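PDB 6Y1X: radical SAM domain protein from Methanothrix thermoacetophila, which is the radical SAM enzyme NifB, a carbide synthase that probably uses [4Fe-4S] clusters and S-adenosylmethionine to build the precursor of the nitrogenase cofactor. Local coordinates for residues Q88-R93 and F122-L127; L144-R149 and I161-N166; K202-A207 and M239-H244; H228-A233 and S274-Q279. All coordinates share one frame; numbering follows the deposited sequence. Where two conformers were deposited one is given.

Interaction 1: residues Q88-R93 and F122-L127; sequences QEALER and FETLRL
Leu91 and Leu127 meet at about a right angle, one side chain reaching across the other between two neighbouring helices of the radical SAM domain. Leu91 swings its CG opposite its own backbone N (chi1 -178°), which directs the branched end at helix 119-131. CD2 of Leu91 lies 4.2 Å from CB of Leu127, while CD1 of Leu91 rests 4.1 Å from the carbonyl O of Leu127. Next to Leu91 in the chain, Ala90 points its methyl at Thr124, one turn before Leu127, and CB of Ala90 touches CG2 of Thr124 at 3.9 Å. Thr124 presents that methyl while its hydroxyl is turned back along its own helix, where OG1 is hydrogen-bonded to Glu120 O. Pro87, at the start of helix 87-100, adds apolar cover to both Thr124 and Leu127, and Val55 packs on Ala90 and Thr124. The local axes come within 9.2 Å and cross at -37°. The helices flank strand 104-109 in sequence, and Leu125 seats helix 119-131 on strand 136-141. Since the contact is largely aliphatic and the Thr124 hydroxyl is bonded within its own helix, cohesion here rests on shape and exclusion of water rather than on directed bonds.

Interaction 2: residues L144-R149 and I161-N166; sequences LLLPDR and ITVTLN
No flat group stands between Leu146 and its strand partners Ile161 and Val163; a flat group beside the contact, the guanidinium of Arg149, is directed instead to Phe122 of helix 119-131 in a cation-pi contact, with salt bridges from its NE to Asp152 and from its NH1 to Glu119. The contact proper belongs to a beta-alpha-beta unit made of strand 136-141, helix 146-156 and strand 160-164, within the parallel sheet of the radical SAM domain. Leu146, in the first turn of the helix, drops its side chain onto the sheet. With CG anti to the backbone N (chi1 -173°), its two methyls spread over two strand residues that point to the same side. CD1 of Leu146 approaches CD1 of Ile161 at 4.4 Å, a looser touch. Thr162, between the two strand residues, has its side chain on the other side of the strand, where it touches an iron-sulfur cluster and its OG1 is hydrogen-bonded to Lys215 NZ. Strand 160-164 thus gives one face to the helix layer and the other to the cluster pocket. The tighter contact is oblique, methyl against methyl: CD2 of Leu146 lies 3.7 Å from CG2 of Val163.

Interaction 3: residues K202-A207 and M239-H244; sequences KGIEEA and MGVFIH
Met239 reaches across to Ile204 and Glu205 from the end of helix 229-239, just where a Schellman motif at Gly240 (phi 94°) turns the chain toward strand 243-248, the last strand of the parallel sheet. From CB the side chain runs straight through CG to SD, with chi2 at 179°, and carries the sulfur toward helix 189-209. At SD it bends (chi3 83°), and the contact is made by the terminal methyl. CE of Met239 sits 4.0 Å from the backbone N of Glu205 and 4.1 Å from CB of Glu205, close against the helix backbone, while CG2 of Ile204 lies 4.2 Å from the same CE. The methionine therefore crosses Ile204 at about a right angle, and its methyl rests against two successive residues of the helix. Beyond the glycine turn, Val241 takes up the packing: it is covered by Val214 and Val216 of the adjoining strand 213-220 and by Ile236, and so sits between helices 189-209 and 229-239 and strand 213-220. Ile204 serves both partners with the one branch methyl, which stands opposite its backbone N: CG2 of Ile204 is 3.8 Å from CG2 of Val241.

Interaction 4: residues H228-A233 and S274-Q279; sequences HVFDIA and SKIIKQ
Ile276 and Ile277 bring the same branch, CG2, to Ala233 through different first torsions. In Ile276 (chi1 -55°) the CG2 methyl lies opposite the backbone N, leaving CG1 to carry the longer arm on to CD1. In Ile277 (chi1 -173°) it is CG1 that lies opposite the backbone N, and CG2 fits between the backbone N and the carbonyl carbon. The backbone passes from a helical conformation at Ile276 to an extended one at Ile277, so both consecutive side chains can face the helix. The Ala233 methyl is received by the pair: its CB is 4.0 Å from CG2 of Ile277 and 4.1 Å from CG2 of Ile276. The latter methyl also lies over the helix backbone, with CG2 of Ile276 3.8 Å from the carbonyl O of Ala233. Farther out, CD1 of Ile276 comes obliquely to the Phe230 ring, 4.3 Å from CD1 of Phe230. Leu273, at the end of helix 263-273, packs on Phe230 and Ala233 and completes the apolar patch. Polar support comes from within and beside the loop. Gln279 folds back so that its NE2 donates to the carbonyl O of Ile277 at 3.2 Å, from above the carbonyl plane, and Ile276 O is hydrogen-bonded to Lys237 NZ of helix 229-239. The contact lies away from the cluster sites. The segment after helix 263-273 folds back over helix 229-239 of the partial-barrel core of the radical SAM fold, beside the outermost strand 243-248.

From the N terminus, interaction 1 first closes a loop that encloses strand 104-109, pairing two successive helices. Interaction 2 follows in series and closes the short helix-to-strand return of residues 144-166. Its Arg149 reaches back to Phe122 of interaction 1, while Leu146 packs on Gly203 of interaction 3, the centres of interactions 2 and 3 lying about 9 Å apart. Interactions 3 and 4 cross: residues 228-233 open the fourth contact before 239-244 close the third, and 274-279 close the fourth. They share helix 229-239 and the following strand region, where His244 N lies 2.9 Å from Lys278 O, a probable hydrogen bond. Interactions 2 and 4 also touch, Asn166 O against Ile232 CD1.

Interaction 1: residues Q88-R93 and F122-L127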
loop_
_atom_site.group_PDB
_atom_site.type_symbol
_atom_site.label_atom_id
_atom_site.label_comp_id
_atom_site.label_asym_id
_atom_site.label_seq_id
_atom_site.Cartn_x
_atom_site.Cartn_y
_atom_site.Cartn_z
ATOM N N GLN A 88 -21.022 -4.378 -6.120
ATOM C CA GLN A 88 -22.317 -3.730 -5.948
ATOM C C GLN A 88 -22.551 -3.345 -4.492
ATOM O O GLN A 88 -23.013 -2.234 -4.204
ATOM C CB GLN A 88 -23.430 -4.650 -6.451
ATOM C CG GLN A 88 -24.584 -3.919 -7.108
ATOM C CD GLN A 88 -24.145 -3.127 -8.327
ATOM O OE1 GLN A 88 -23.566 -3.677 -9.265
ATOM N NE2 GLN A 88 -24.413 -1.826 -8.314
ATOM N N GLU A 89 -22.237 -4.248 -3.559
ATOM C CA GLU A 89 -22.389 -3.931 -2.144
ATOM C C GLU A 89 -21.470 -2.789 -1.732
ATOM O O GLU A 89 -21.865 -1.912 -0.955
ATOM C CB GLU A 89 -22.112 -5.175 -1.299
ATOM C CG GLU A 89 -23.155 -6.265 -1.457
ATOM C CD GLU A 89 -22.682 -7.609 -0.941
ATOM O OE1 GLU A 89 -21.495 -7.726 -0.571
ATOM O OE2 GLU A 89 -23.502 -8.551 -0.914
ATOM N N ALA A 90 -20.239 -2.778 -2.249
ATOM C CA ALA A 90 -19.302 -1.712 -1.910
ATOM C C ALA A 90 -19.825 -0.359 -2.372
ATOM O O ALA A 90 -19.720 0.637 -1.645
ATOM C CB ALA A 90 -17.933 -2.001 -2.522
ATOM N N LEU A 91 -20.384 -0.299 -3.582
ATOM C CA LEU A 91 -20.986 0.943 -4.056
ATOM C C LEU A 91 -22.132 1.374 -3.148
ATOM O O LEU A 91 -22.306 2.568 -2.875
ATOM C CB LEU A 91 -21.469 0.783 -5.499
ATOM C CG LEU A 91 -22.085 2.034 -6.125
ATOM C CD1 LEU A 91 -21.067 3.164 -6.182
ATOM C CD2 LEU A 91 -22.623 1.725 -7.511
ATOM N N GLU A 92 -22.930 0.412 -2.677
ATOM C CA GLU A 92 -24.017 0.736 -1.761
ATOM C C GLU A 92 -23.492 1.289 -0.441
ATOM O O GLU A 92 -24.118 2.171 0.158
ATOM C CB GLU A 92 -24.875 -0.504 -1.517
ATOM C CG GLU A 92 -25.647 -0.962 -2.739
ATOM C CD GLU A 92 -26.298 -2.314 -2.541
ATOM O OE1 GLU A 92 -27.017 -2.768 -3.457
ATOM O OE2 GLU A 92 -26.086 -2.928 -1.473
ATOM N N ARG A 93 -22.359 0.771 0.046
ATOM C CA ARG A 93 -21.794 1.334 1.269
ATOM C C ARG A 93 -21.311 2.762 1.048
ATOM O O ARG A 93 -21.455 3.614 1.933
ATOM C CB ARG A 93 -20.664 0.460 1.812
ATOM C CG ARG A 93 -20.138 0.991 3.146
ATOM C CD ARG A 93 -19.062 0.116 3.745
ATOM N NE ARG A 93 -19.613 -1.122 4.290
ATOM N N PHE A 122 -11.079 -3.466 -9.619
ATOM C CA PHE A 122 -11.236 -2.605 -10.783
ATOM C C PHE A 122 -12.704 -2.334 -11.067
ATOM O O PHE A 122 -13.070 -1.225 -11.468
ATOM C CB PHE A 122 -10.535 -3.246 -11.981
ATOM C CG PHE A 122 -9.089 -3.548 -11.722
ATOM C CD1 PHE A 122 -8.115 -2.591 -11.967
ATOM C CD2 PHE A 122 -8.707 -4.761 -11.169
ATOM C CE1 PHE A 122 -6.788 -2.854 -11.707
ATOM C CE2 PHE A 122 -7.380 -5.030 -10.897
ATOM C CZ PHE A 122 -6.417 -4.077 -11.167
ATOM N N GLU A 123 -13.559 -3.340 -10.865
ATOM C CA GLU A 123 -14.988 -3.135 -11.059
ATOM C C GLU A 123 -15.549 -2.164 -10.028
ATOM O O GLU A 123 -16.394 -1.323 -10.353
ATOM C CB GLU A 123 -15.717 -4.476 -10.994
ATOM C CG GLU A 123 -17.185 -4.403 -11.349
ATOM C CD GLU A 123 -17.433 -3.611 -12.618
ATOM O OE1 GLU A 123 -18.225 -2.646 -12.567
ATOM O OE2 GLU A 123 -16.829 -3.944 -13.662
ATOM N N THR A 124 -15.073 -2.255 -8.786
ATOM C CA THR A 124 -15.564 -1.376 -7.728
ATOM C C THR A 124 -15.176 0.075 -7.985
ATOM O O THR A 124 -16.024 0.974 -7.936
ATOM C CB THR A 124 -15.010 -1.827 -6.378
ATOM O OG1 THR A 124 -15.493 -3.140 -6.072
ATOM C CG2 THR A 124 -15.439 -0.866 -5.286
ATOM N N LEU A 125 -13.898 0.323 -8.277
ATOM C CA LEU A 125 -13.451 1.697 -8.463
ATOM C C LEU A 125 -13.987 2.288 -9.756
ATOM O O LEU A 125 -14.133 3.510 -9.862
ATOM C CB LEU A 125 -11.928 1.759 -8.439
ATOM C CG LEU A 125 -11.326 1.470 -7.068
ATOM C CD1 LEU A 125 -9.831 1.410 -7.191
ATOM C CD2 LEU A 125 -11.750 2.521 -6.047
ATOM N N ARG A 126 -14.282 1.445 -10.745
ATOM C CA ARG A 126 -14.975 1.919 -11.935
ATOM C C ARG A 126 -16.394 2.366 -11.596
ATOM O O ARG A 126 -16.864 3.395 -12.096
ATOM C CB ARG A 126 -14.989 0.820 -12.997
ATOM C CG ARG A 126 -15.612 1.234 -14.312
ATOM C CD ARG A 126 -15.958 0.026 -15.166
ATOM N NE ARG A 126 -17.031 -0.775 -14.578
ATOM C CZ ARG A 126 -18.327 -0.518 -14.730
ATOM N NH1 ARG A 126 -18.720 0.526 -15.449
ATOM N NH2 ARG A 126 -19.234 -1.303 -14.163
ATOM N N LEU A 127 -17.087 1.610 -10.740
ATOM C CA LEU A 127 -18.432 1.999 -10.328
ATOM C C LEU A 127 -18.415 3.271 -9.488
ATOM O O LEU A 127 -19.227 4.177 -9.708
ATOM C CB LEU A 127 -19.095 0.866 -9.543
ATOM C CG LEU A 127 -19.556 -0.391 -10.282
ATOM C CD1 LEU A 127 -20.037 -1.432 -9.281
ATOM C CD2 LEU A 127 -20.659 -0.060 -11.278
#

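Interaction 2: residues L144-R149 and I161-N166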
loop_
_atom_site.group_PDB
_atom_site.type_symbol
_atom_site.label_atom_id
_atom_site.label_comp_id
_atom_site.label_asym_id
_atom_site.label_seq_id
_atom_site.Cartn_x
_atom_site.Cartn_y
_atom_site.Cartn_z
ATOM N N LEU A 144 3.470 -6.193 -6.824
ATOM C CA LEU A 144 3.793 -7.276 -7.749
ATOM C C LEU A 144 3.057 -7.127 -9.075
ATOM O O LEU A 144 3.647 -7.326 -10.142
ATOM C CB LEU A 144 3.475 -8.632 -7.121
ATOM C CG LEU A 144 3.803 -9.825 -8.024
ATOM C CD1 LEU A 144 5.289 -9.906 -8.367
ATOM C CD2 LEU A 144 3.326 -11.118 -7.375
ATOM N N LEU A 145 1.778 -6.762 -9.037
ATOM C CA LEU A 145 0.998 -6.619 -10.261
ATOM C C LEU A 145 0.886 -5.176 -10.730
ATOM O O LEU A 145 0.124 -4.900 -11.660
ATOM C CB LEU A 145 -0.395 -7.225 -10.084
ATOM C CG LEU A 145 -0.450 -8.754 -10.094
ATOM C CD1 LEU A 145 -1.844 -9.259 -9.749
ATOM C CD2 LEU A 145 0.008 -9.285 -11.450
ATOM N N LEU A 146 1.622 -4.253 -10.113
ATOM C CA LEU A 146 1.517 -2.848 -10.502
ATOM C C LEU A 146 1.917 -2.618 -11.956
ATOM O O LEU A 146 1.195 -1.889 -12.661
ATOM C CB LEU A 146 2.333 -1.975 -9.541
ATOM C CG LEU A 146 2.164 -0.467 -9.736
ATOM C CD1 LEU A 146 0.697 -0.107 -9.752
ATOM C CD2 LEU A 146 2.894 0.320 -8.657
ATOM N N PRO A 147 3.016 -3.183 -12.474
ATOM C CA PRO A 147 3.304 -2.977 -13.905
ATOM C C PRO A 147 2.198 -3.484 -14.809
ATOM O O PRO A 147 1.894 -2.849 -15.825
ATOM C CB PRO A 147 4.601 -3.767 -14.130
ATOM C CG PRO A 147 5.197 -3.946 -12.803
ATOM C CD PRO A 147 4.087 -3.945 -11.802
ATOM N N ASP A 148 1.588 -4.620 -14.466
ATOM C CA ASP A 148 0.580 -5.219 -15.333
ATOM C C ASP A 148 -0.756 -4.487 -15.271
ATOM O O ASP A 148 -1.515 -4.519 -16.242
ATOM C CB ASP A 148 0.373 -6.691 -14.973
ATOM C CG ASP A 148 1.534 -7.569 -15.398
ATOM O OD1 ASP A 148 2.408 -7.084 -16.149
ATOM O OD2 ASP A 148 1.573 -8.748 -14.984
ATOM N N ARG A 149 -1.057 -3.810 -14.163
ATOM C CA ARG A 149 -2.378 -3.227 -13.979
ATOM C C ARG A 149 -2.378 -1.705 -13.918
ATOM O O ARG A 149 -3.453 -1.114 -13.767
ATOM C CB ARG A 149 -3.037 -3.775 -12.703
ATOM C CG ARG A 149 -3.275 -5.282 -12.704
ATOM C CD ARG A 149 -3.862 -5.804 -14.012
ATOM N NE ARG A 149 -5.219 -5.347 -14.284
ATOM C CZ ARG A 149 -6.310 -6.061 -14.024
ATOM N NH1 ARG A 149 -6.199 -7.260 -13.466
ATOM N NH2 ARG A 149 -7.511 -5.575 -14.315
ATOM N N ILE A 161 -1.515 6.133 -5.221
ATOM C CA ILE A 161 -1.140 4.726 -5.139
ATOM C C ILE A 161 -0.163 4.552 -3.989
ATOM O O ILE A 161 0.805 5.309 -3.868
ATOM C CB ILE A 161 -0.513 4.214 -6.451
ATOM C CG1 ILE A 161 -1.545 4.231 -7.582
ATOM C CG2 ILE A 161 0.037 2.807 -6.268
ATOM C CD1 ILE A 161 -0.963 3.882 -8.932
ATOM N N THR A 162 -0.428 3.576 -3.130
ATOM C CA THR A 162 0.511 3.204 -2.087
ATOM C C THR A 162 1.132 1.867 -2.453
ATOM O O THR A 162 0.416 0.901 -2.734
ATOM C CB THR A 162 -0.192 3.102 -0.733
ATOM O OG1 THR A 162 -0.519 4.411 -0.262
ATOM C CG2 THR A 162 0.718 2.425 0.289
ATOM N N VAL A 163 2.457 1.809 -2.444
ATOM C CA VAL A 163 3.182 0.568 -2.668
ATOM C C VAL A 163 3.928 0.260 -1.383
ATOM O O VAL A 163 4.611 1.133 -0.840
ATOM C CB VAL A 163 4.155 0.678 -3.858
ATOM C CG1 VAL A 163 4.909 -0.627 -4.054
ATOM C CG2 VAL A 163 3.417 1.098 -5.123
ATOM N N THR A 164 3.831 -0.976 -0.912
ATOM C CA THR A 164 4.626 -1.393 0.236
ATOM C C THR A 164 5.939 -1.970 -0.277
ATOM O O THR A 164 5.957 -3.019 -0.929
ATOM C CB THR A 164 3.869 -2.386 1.111
ATOM O OG1 THR A 164 2.747 -1.720 1.702
ATOM C CG2 THR A 164 4.774 -2.893 2.242
ATOM N N LEU A 165 7.034 -1.280 0.021
ATOM C CA LEU A 165 8.360 -1.625 -0.475
ATOM C C LEU A 165 9.256 -1.809 0.739
ATOM O O LEU A 165 9.611 -0.833 1.409
ATOM C CB LEU A 165 8.901 -0.545 -1.410
ATOM C CG LEU A 165 10.263 -0.785 -2.059
ATOM C CD1 LEU A 165 10.227 -2.029 -2.923
ATOM C CD2 LEU A 165 10.653 0.419 -2.885
ATOM N N ASN A 166 9.589 -3.062 1.042
ATOM C CA ASN A 166 10.314 -3.383 2.260
ATOM C C ASN A 166 11.792 -3.626 2.010
ATOM O O ASN A 166 12.545 -3.807 2.972
ATOM C CB ASN A 166 9.699 -4.616 2.926
ATOM C CG ASN A 166 8.334 -4.334 3.509
ATOM O OD1 ASN A 166 8.066 -3.225 3.973
ATOM N ND2 ASN A 166 7.455 -5.328 3.471
#

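Interaction 3: residues K202-A207 and M239-H244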
loop_
_atom_site.group_PDB
_atom_site.type_symbol
_atom_site.label_atom_id
_atom_site.label_comp_id
_atom_site.label_asym_id
_atom_site.label_seq_id
_atom_site.Cartn_x
_atom_site.Cartn_y
_atom_site.Cartn_z
ATOM N N LYS A 202 9.512 -1.298 -11.483
ATOM C CA LYS A 202 8.902 -0.960 -12.769
ATOM C C LYS A 202 7.531 -0.324 -12.589
ATOM O O LYS A 202 7.166 0.605 -13.319
ATOM C CB LYS A 202 8.797 -2.202 -13.655
ATOM C CG LYS A 202 10.131 -2.730 -14.166
ATOM C CD LYS A 202 9.940 -3.985 -15.008
ATOM C CE LYS A 202 11.125 -4.233 -15.936
ATOM N NZ LYS A 202 12.397 -4.449 -15.188
ATOM N N GLY A 203 6.748 -0.814 -11.628
ATOM C CA GLY A 203 5.413 -0.269 -11.442
ATOM C C GLY A 203 5.430 1.132 -10.864
ATOM O O GLY A 203 4.689 2.007 -11.318
ATOM N N ILE A 204 6.307 1.375 -9.887
ATOM C CA ILE A 204 6.458 2.715 -9.325
ATOM C C ILE A 204 6.908 3.687 -10.404
ATOM O O ILE A 204 6.367 4.792 -10.538
ATOM C CB ILE A 204 7.442 2.687 -8.140
ATOM C CG1 ILE A 204 6.813 1.973 -6.941
ATOM C CG2 ILE A 204 7.904 4.094 -7.777
ATOM C CD1 ILE A 204 7.798 1.663 -5.835
ATOM N N GLU A 205 7.919 3.295 -11.178
ATOM C CA GLU A 205 8.388 4.140 -12.271
ATOM C C GLU A 205 7.249 4.480 -13.229
ATOM O O GLU A 205 7.087 5.637 -13.635
ATOM C CB GLU A 205 9.528 3.434 -13.005
ATOM C CG GLU A 205 10.032 4.138 -14.248
ATOM C CD GLU A 205 11.222 3.419 -14.858
ATOM O OE1 GLU A 205 11.647 2.390 -14.288
ATOM O OE2 GLU A 205 11.725 3.872 -15.907
ATOM N N GLU A 206 6.442 3.478 -13.595
ATOM C CA GLU A 206 5.359 3.721 -14.542
ATOM C C GLU A 206 4.264 4.579 -13.916
ATOM O O GLU A 206 3.684 5.440 -14.587
ATOM C CB GLU A 206 4.795 2.393 -15.051
ATOM C CG GLU A 206 3.690 2.542 -16.088
ATOM C CD GLU A 206 4.140 3.295 -17.337
ATOM O OE1 GLU A 206 5.350 3.283 -17.649
ATOM O OE2 GLU A 206 3.278 3.895 -18.012
ATOM N N ALA A 207 3.938 4.327 -12.643
ATOM C CA ALA A 207 2.965 5.159 -11.943
ATOM C C ALA A 207 3.416 6.613 -11.900
ATOM O O ALA A 207 2.623 7.529 -12.153
ATOM C CB ALA A 207 2.738 4.624 -10.528
ATOM N N MET A 239 13.330 8.131 -7.746
ATOM C CA MET A 239 12.295 7.666 -8.658
ATOM C C MET A 239 11.072 8.572 -8.704
ATOM O O MET A 239 10.206 8.362 -9.559
ATOM C CB MET A 239 11.869 6.249 -8.287
ATOM C CG MET A 239 12.971 5.222 -8.472
ATOM S SD MET A 239 12.421 3.581 -7.989
ATOM C CE MET A 239 11.578 3.066 -9.479
ATOM N N GLY A 240 10.973 9.563 -7.825
ATOM C CA GLY A 240 9.833 10.458 -7.847
ATOM C C GLY A 240 8.687 10.107 -6.929
ATOM O O GLY A 240 7.594 10.657 -7.099
ATOM N N VAL A 241 8.894 9.206 -5.967
ATOM C CA VAL A 241 7.880 8.955 -4.950
ATOM C C VAL A 241 7.644 10.216 -4.133
ATOM O O VAL A 241 8.569 10.991 -3.860
ATOM C CB VAL A 241 8.311 7.767 -4.073
ATOM C CG1 VAL A 241 7.417 7.635 -2.849
ATOM C CG2 VAL A 241 8.265 6.491 -4.897
ATOM N N PHE A 242 6.386 10.450 -3.769
ATOM C CA PHE A 242 6.039 11.707 -3.121
ATOM C C PHE A 242 6.272 11.666 -1.616
ATOM O O PHE A 242 6.784 12.634 -1.045
ATOM C CB PHE A 242 4.578 12.055 -3.407
ATOM C CG PHE A 242 4.090 13.258 -2.657
ATOM C CD1 PHE A 242 4.505 14.529 -3.011
ATOM C CD2 PHE A 242 3.230 13.111 -1.583
ATOM C CE1 PHE A 242 4.059 15.635 -2.310
ATOM C CE2 PHE A 242 2.783 14.214 -0.880
ATOM C CZ PHE A 242 3.199 15.474 -1.242
ATOM N N ILE A 243 5.931 10.561 -0.955
ATOM C CA ILE A 243 6.012 10.506 0.499
ATOM C C ILE A 243 6.324 9.079 0.930
ATOM O O ILE A 243 5.964 8.113 0.256
ATOM C CB ILE A 243 4.710 11.044 1.143
ATOM C CG1 ILE A 243 4.873 11.245 2.652
ATOM C CG2 ILE A 243 3.523 10.150 0.811
ATOM C CD1 ILE A 243 3.713 11.971 3.293
ATOM N N HIS A 244 6.978 8.956 2.083
ATOM C CA HIS A 244 7.452 7.682 2.608
ATOM C C HIS A 244 6.850 7.476 3.988
ATOM O O HIS A 244 6.931 8.367 4.842
ATOM C CB HIS A 244 8.977 7.691 2.702
ATOM C CG HIS A 244 9.587 6.350 2.971
ATOM N ND1 HIS A 244 10.877 6.210 3.436
ATOM C CD2 HIS A 244 9.108 5.095 2.806
ATOM C CE1 HIS A 244 11.160 4.925 3.565
ATOM N NE2 HIS A 244 10.106 4.228 3.183
#

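Interaction 4: residues H228-A233 and S274-Q279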
loop_
_atom_site.group_PDB
_atom_site.type_symbol
_atom_site.label_atom_id
_atom_site.label_comp_id
_atom_site.label_asym_id
_atom_site.label_seq_id
_atom_site.Cartn_x
_atom_site.Cartn_y
_atom_site.Cartn_z
ATOM N N HIS A 228 18.663 -0.924 6.166
ATOM C CA HIS A 228 18.442 -0.894 4.724
ATOM C C HIS A 228 17.414 0.159 4.323
ATOM O O HIS A 228 17.396 0.588 3.165
ATOM C CB HIS A 228 17.998 -2.281 4.248
ATOM C CG HIS A 228 17.780 -2.385 2.769
ATOM N ND1 HIS A 228 18.759 -2.079 1.848
ATOM C CD2 HIS A 228 16.708 -2.802 2.054
ATOM C CE1 HIS A 228 18.293 -2.281 0.629
ATOM N NE2 HIS A 228 17.051 -2.722 0.727
ATOM N N VAL A 229 16.566 0.592 5.255
ATOM C CA VAL A 229 15.531 1.573 4.932
ATOM C C VAL A 229 16.142 2.859 4.387
ATOM O O VAL A 229 15.506 3.568 3.601
ATOM C CB VAL A 229 14.631 1.837 6.161
ATOM C CG1 VAL A 229 15.406 2.498 7.284
ATOM C CG2 VAL A 229 13.409 2.662 5.772
ATOM N N PHE A 230 17.378 3.182 4.782
ATOM C CA PHE A 230 18.066 4.329 4.192
ATOM C C PHE A 230 18.251 4.148 2.688
ATOM O O PHE A 230 18.025 5.083 1.908
ATOM C CB PHE A 230 19.413 4.548 4.878
ATOM C CG PHE A 230 19.300 5.118 6.261
ATOM C CD1 PHE A 230 19.310 6.487 6.471
ATOM C CD2 PHE A 230 19.216 4.275 7.361
ATOM C CE1 PHE A 230 19.207 7.010 7.752
ATOM C CE2 PHE A 230 19.116 4.790 8.647
ATOM C CZ PHE A 230 19.112 6.158 8.841
ATOM N N ASP A 231 18.657 2.948 2.262
ATOM C CA ASP A 231 18.784 2.666 0.834
ATOM C C ASP A 231 17.427 2.739 0.138
ATOM O O ASP A 231 17.331 3.183 -1.012
ATOM C CB ASP A 231 19.396 1.281 0.629
ATOM C CG ASP A 231 20.890 1.249 0.882
ATOM O OD1 ASP A 231 21.552 2.306 0.793
ATOM O OD2 ASP A 231 21.398 0.151 1.194
ATOM N N ILE A 232 16.370 2.271 0.805
ATOM C CA ILE A 232 15.029 2.364 0.227
ATOM C C ILE A 232 14.655 3.820 -0.014
ATOM O O ILE A 232 14.172 4.186 -1.093
ATOM C CB ILE A 232 13.992 1.671 1.129
ATOM C CG1 ILE A 232 14.300 0.182 1.282
ATOM C CG2 ILE A 232 12.567 1.907 0.597
ATOM C CD1 ILE A 232 13.422 -0.488 2.320
ATOM N N ALA A 233 14.844 4.665 1.007
ATOM C CA ALA A 233 14.470 6.072 0.896
ATOM C C ALA A 233 15.204 6.765 -0.241
ATOM O O ALA A 233 14.601 7.529 -1.005
ATOM C CB ALA A 233 14.743 6.788 2.215
ATOM N N SER A 274 13.725 11.958 6.917
ATOM C CA SER A 274 13.068 13.161 6.414
ATOM C C SER A 274 14.035 14.042 5.630
ATOM O O SER A 274 13.605 14.836 4.786
ATOM C CB SER A 274 12.460 13.956 7.567
ATOM O OG SER A 274 13.475 14.419 8.438
ATOM N N LYS A 275 15.339 13.924 5.896
ATOM C CA LYS A 275 16.316 14.695 5.133
ATOM C C LYS A 275 16.500 14.145 3.724
ATOM O O LYS A 275 17.091 14.822 2.878
ATOM C CB LYS A 275 17.654 14.735 5.871
ATOM C CG LYS A 275 17.546 15.140 7.329
ATOM C CD LYS A 275 18.841 14.861 8.081
ATOM C CE LYS A 275 18.726 15.259 9.551
ATOM N NZ LYS A 275 19.907 14.822 10.356
ATOM N N ILE A 276 16.033 12.929 3.468
ATOM C CA ILE A 276 16.066 12.325 2.143
ATOM C C ILE A 276 14.745 12.521 1.412
ATOM O O ILE A 276 14.718 12.967 0.264
ATOM C CB ILE A 276 16.420 10.826 2.249
ATOM C CG1 ILE A 276 17.735 10.632 3.005
ATOM C CG2 ILE A 276 16.475 10.197 0.864
ATOM C CD1 ILE A 276 18.017 9.189 3.366
ATOM N N ILE A 277 13.637 12.186 2.068
ATOM C CA ILE A 277 12.317 12.198 1.448
ATOM C C ILE A 277 11.276 12.491 2.518
ATOM O O ILE A 277 11.409 12.058 3.667
ATOM C CB ILE A 277 12.024 10.866 0.720
ATOM C CG1 ILE A 277 10.716 10.961 -0.076
ATOM C CG2 ILE A 277 12.033 9.689 1.692
ATOM C CD1 ILE A 277 10.470 9.787 -1.002
ATOM N N LYS A 278 10.236 13.224 2.125
ATOM C CA LYS A 278 9.132 13.553 3.016
ATOM C C LYS A 278 8.592 12.298 3.689
ATOM O O LYS A 278 8.390 11.269 3.039
ATOM C CB LYS A 278 8.026 14.233 2.201
ATOM C CG LYS A 278 6.827 14.726 2.985
ATOM C CD LYS A 278 5.802 15.349 2.036
ATOM C CE LYS A 278 4.608 15.929 2.778
ATOM N NZ LYS A 278 4.976 17.111 3.604
ATOM N N GLN A 279 8.405 12.371 5.007
ATOM C CA GLN A 279 7.908 11.250 5.792
ATOM C C GLN A 279 6.472 11.482 6.240
ATOM O O GLN A 279 6.106 12.595 6.629
ATOM C CB GLN A 279 8.789 11.033 7.025
ATOM C CG GLN A 279 10.224 10.696 6.693
ATOM C CD GLN A 279 10.346 9.314 6.109
ATOM O OE1 GLN A 279 9.790 8.354 6.643
ATOM N NE2 GLN A 279 11.036 9.205 4.983
#